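Local coordinates for protein CDP-glucose-4,6-dehydratase (Yersinia pseudotuberculosis, PDB 1RKX) that converts CDP-D-glucose to its 4-keto-6-deoxy product by removing water, probably using its bound NAD as the hydride carrier, as in related short-chain dehydrogenases, at residues Lys273-Gln278 against Thr324-Ile329. Sequence-based numbering, arbitrary orientation.
Sequences KNIVEQ and TTLEYI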
ATOM      1  N   LYS C 273       7.917 -20.578 -27.523  1.00 36.30           N
ATOM      2  CA  LYS C 273       8.528 -21.687 -28.248  1.00 39.85           C
ATOM      3  C   LYS C 273       7.671 -22.938 -28.084  1.00 37.09           C
ATOM      4  O   LYS C 273       7.393 -23.645 -29.053  1.00 34.24           O
ATOM      5  CB  LYS C 273       9.945 -21.962 -27.734  1.00 45.41           C
ATOM      6  CG  LYS C 273      10.713 -22.973 -28.581  1.00 55.56           C
ATOM      7  CD  LYS C 273      12.139 -23.178 -28.085  1.00 61.76           C
ATOM      8  CE  LYS C 273      12.176 -23.886 -26.739  1.00 64.25           C
ATOM      9  NZ  LYS C 273      11.635 -25.272 -26.819  1.00 64.83           N
ATOM     10  N   ASN C 274       7.246 -23.200 -26.852  1.00 38.90           N
ATOM     11  CA  ASN C 274       6.417 -24.363 -26.564  1.00 44.29           C
ATOM     12  C   ASN C 274       5.094 -24.260 -27.314  1.00 40.05           C
ATOM     13  O   ASN C 274       4.616 -25.241 -27.882  1.00 36.88           O
ATOM     14  CB  ASN C 274       6.152 -24.462 -25.060  1.00 56.18           C
ATOM     15  CG  ASN C 274       5.432 -25.743 -24.676  1.00 70.53           C
ATOM     16  OD1 ASN C 274       5.122 -25.967 -23.506  1.00 79.40           O
ATOM     17  ND2 ASN C 274       5.165 -26.594 -25.661  1.00 78.88           N
ATOM     18  N   ILE C 275       4.506 -23.069 -27.308  1.00 33.53           N
ATOM     19  CA  ILE C 275       3.246 -22.829 -28.000  1.00 31.80           C
ATOM     20  C   ILE C 275       3.370 -23.203 -29.476  1.00 33.94           C
ATOM     21  O   ILE C 275       2.562 -23.972 -30.002  1.00 35.13           O
ATOM     22  CB  ILE C 275       2.839 -21.348 -27.892  1.00 30.34           C
ATOM     23  CG1 ILE C 275       2.389 -21.044 -26.457  1.00 27.62           C
ATOM     24  CG2 ILE C 275       1.740 -21.031 -28.895  1.00 28.20           C
ATOM     25  CD1 ILE C 275       2.117 -19.572 -26.205  1.00 25.30           C
ATOM     26  N   VAL C 276       4.385 -22.653 -30.135  1.00 34.01           N
ATOM     27  CA  VAL C 276       4.622 -22.924 -31.547  1.00 35.00           C
ATOM     28  C   VAL C 276       4.784 -24.419 -31.781  1.00 33.11           C
ATOM     29  O   VAL C 276       4.219 -24.973 -32.723  1.00 32.22           O
ATOM     30  CB  VAL C 276       5.893 -22.205 -32.048  1.00 34.01           C
ATOM     31  CG1 VAL C 276       6.163 -22.572 -33.494  1.00 36.18           C
ATOM     32  CG2 VAL C 276       5.720 -20.700 -31.916  1.00 36.21           C
ATOM     33  N   GLU C 277       5.561 -25.067 -30.920  1.00 35.61           N
ATOM     34  CA  GLU C 277       5.795 -26.499 -31.035  1.00 40.54           C
ATOM     35  C   GLU C 277       4.495 -27.286 -30.946  1.00 36.57           C
ATOM     36  O   GLU C 277       4.267 -28.209 -31.725  1.00 35.64           O
ATOM     37  CB  GLU C 277       6.760 -26.966 -29.941  1.00 45.48           C
ATOM     38  CG  GLU C 277       8.168 -26.406 -30.081  1.00 56.61           C
ATOM     39  CD  GLU C 277       9.081 -26.824 -28.944  1.00 62.12           C
ATOM     40  OE1 GLU C 277      10.285 -26.498 -28.995  1.00 64.45           O
ATOM     41  OE2 GLU C 277       8.593 -27.475 -27.994  1.00 64.54           O
ATOM     42  N   GLN C 278       3.640 -26.918 -29.998  1.00 35.45           N
ATOM     43  CA  GLN C 278       2.367 -27.605 -29.825  1.00 36.55           C
ATOM     44  C   GLN C 278       1.470 -27.397 -31.037  1.00 35.90           C
ATOM     45  O   GLN C 278       0.786 -28.321 -31.480  1.00 34.21           O
ATOM     46  CB  GLN C 278       1.648 -27.098 -28.576  1.00 40.81           C
ATOM     47  CG  GLN C 278       2.443 -27.242 -27.293  1.00 49.26           C
ATOM     48  CD  GLN C 278       1.654 -26.807 -26.070  1.00 54.47           C
ATOM     49  OE1 GLN C 278       2.218 -26.602 -24.995  1.00 57.06           O
ATOM     50  NE2 GLN C 278       0.341 -26.670 -26.229  1.00 56.04           N
ATOM     51  N   THR C 324      -5.328 -27.692 -24.780  1.00 25.96           N
ATOM     52  CA  THR C 324      -6.681 -27.898 -25.270  1.00 26.61           C
ATOM     53  C   THR C 324      -7.069 -26.718 -26.158  1.00 24.60           C
ATOM     54  O   THR C 324      -7.574 -26.895 -27.272  1.00 23.50           O
ATOM     55  CB  THR C 324      -7.678 -27.991 -24.103  1.00 27.66           C
ATOM     56  OG1 THR C 324      -7.361 -29.129 -23.293  1.00 29.63           O
ATOM     57  CG2 THR C 324      -9.104 -28.111 -24.617  1.00 29.56           C
ATOM     58  N   THR C 325      -6.818 -25.514 -25.659  1.00 21.75           N
ATOM     59  CA  THR C 325      -7.135 -24.287 -26.388  1.00 22.60           C
ATOM     60  C   THR C 325      -6.425 -24.211 -27.740  1.00 21.89           C
ATOM     61  O   THR C 325      -7.049 -23.892 -28.755  1.00 22.98           O
ATOM     62  CB  THR C 325      -6.781 -23.049 -25.525  1.00 23.05           C
ATOM     63  OG1 THR C 325      -7.703 -22.976 -24.427  1.00 23.30           O
ATOM     64  CG2 THR C 325      -6.850 -21.756 -26.346  1.00 22.46           C
ATOM     65  N   LEU C 326      -5.130 -24.514 -27.763  1.00 22.91           N
ATOM     66  CA  LEU C 326      -4.370 -24.478 -29.012  1.00 22.41           C
ATOM     67  C   LEU C 326      -4.913 -25.500 -30.012  1.00 22.77           C
ATOM     68  O   LEU C 326      -4.905 -25.269 -31.221  1.00 23.03           O
ATOM     69  CB  LEU C 326      -2.882 -24.751 -28.745  1.00 24.06           C
ATOM     70  CG  LEU C 326      -2.104 -23.658 -28.003  1.00 25.69           C
ATOM     71  CD1 LEU C 326      -0.676 -24.117 -27.733  1.00 25.22           C
ATOM     72  CD2 LEU C 326      -2.104 -22.381 -28.843  1.00 26.92           C
ATOM     73  N   GLU C 327      -5.374 -26.636 -29.504  1.00 26.07           N
ATOM     74  CA  GLU C 327      -5.931 -27.670 -30.364  1.00 31.38           C
ATOM     75  C   GLU C 327      -7.181 -27.119 -31.048  1.00 28.92           C
ATOM     76  O   GLU C 327      -7.367 -27.304 -32.247  1.00 26.80           O
ATOM     77  CB  GLU C 327      -6.259 -28.916 -29.540  1.00 37.25           C
ATOM     78  CG  GLU C 327      -7.023 -29.987 -30.291  1.00 49.79           C
ATOM     79  CD  GLU C 327      -6.962 -31.328 -29.594  1.00 54.49           C
ATOM     80  OE1 GLU C 327      -6.035 -32.107 -29.892  1.00 56.93           O
ATOM     81  OE2 GLU C 327      -7.829 -31.599 -28.738  1.00 56.53           O
ATOM     82  N   TYR C 328      -8.030 -26.438 -30.287  1.00 25.71           N
ATOM     83  CA  TYR C 328      -9.237 -25.845 -30.857  1.00 28.22           C
ATOM     84  C   TYR C 328      -8.899 -24.746 -31.877  1.00 28.10           C
ATOM     85  O   TYR C 328      -9.598 -24.615 -32.887  1.00 28.71           O
ATOM     86  CB  TYR C 328     -10.130 -25.246 -29.760  1.00 28.93           C
ATOM     87  CG  TYR C 328     -11.030 -26.234 -29.036  1.00 30.91           C
ATOM     88  CD1 TYR C 328     -10.655 -26.795 -27.814  1.00 29.83           C
ATOM     89  CD2 TYR C 328     -12.274 -26.584 -29.565  1.00 30.90           C
ATOM     90  CE1 TYR C 328     -11.502 -27.678 -27.133  1.00 30.56           C
ATOM     91  CE2 TYR C 328     -13.128 -27.465 -28.893  1.00 32.27           C
ATOM     92  CZ  TYR C 328     -12.735 -28.007 -27.680  1.00 31.95           C
ATOM     93  OH  TYR C 328     -13.579 -28.875 -27.018  1.00 33.81           O
ATOM     94  N   ILE C 329      -7.836 -23.972 -31.613  1.00 26.66           N
ATOM     95  CA  ILE C 329      -7.409 -22.874 -32.490  1.00 27.76           C
ATOM     96  C   ILE C 329      -7.038 -23.404 -33.864  1.00 28.90           C
ATOM     97  O   ILE C 329      -7.530 -22.925 -34.885  1.00 25.43           O
ATOM     98  CB  ILE C 329      -6.164 -22.118 -31.934  1.00 27.25           C
ATOM     99  CG1 ILE C 329      -6.419 -21.639 -30.503  1.00 31.01           C
ATOM    100  CG2 ILE C 329      -5.812 -20.948 -32.843  1.00 27.99           C
ATOM    101  CD1 ILE C 329      -7.704 -20.918 -30.327  1.00 31.59           C
TER
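L326 reaches out from helix 322-338 toward I275 and Q278, which lie about one turn apart on helix 272-283; its CD1 sits between Q278 and the CG2 methyl of I275, while CD2 touches I275 alone. Its CB points toward the other helix, and CG, anti to its own carbonyl carbon (chi1 -70°), directs the branch toward helix 272-283. CD1 lies 3.9 Å from CB of Q278. The same methyl also comes near the main chain, 4.0 Å from the backbone O of I275. CD2 turns to the I275 side and meets CG2 of that residue at 4.1 Å. The side chain of I275 runs at about a right angle to that of L326 and touches through its CG2 branch; this methyl is anti to the backbone N, whereas CG1, with CD1 beyond it, takes the other direction. Q278 also crosses L326 at about a right angle, and at the end of its extended chain the terminal amide group comes up against L326 CD1, nearer than its CB does. Side chains bridge the two backbones, whose nearest CA pair, Q278 and L326, is 7.5 Å apart. Farther along helix 272-283, M279 and Y282 also touch L326, while I275 packs on W232 of strand 229-234. The contact thus joins two helices within the family's extended-SDR fold; the side chain of I275 is about 13 Å from the bound NAD, so this is plain helix packing outside the NAD pocket. All three touching residues are buried, and what holds the segments together is van der Waals contact of a leucine with an isoleucine methyl and a glutamine side chain, without any hydrogen bond between them.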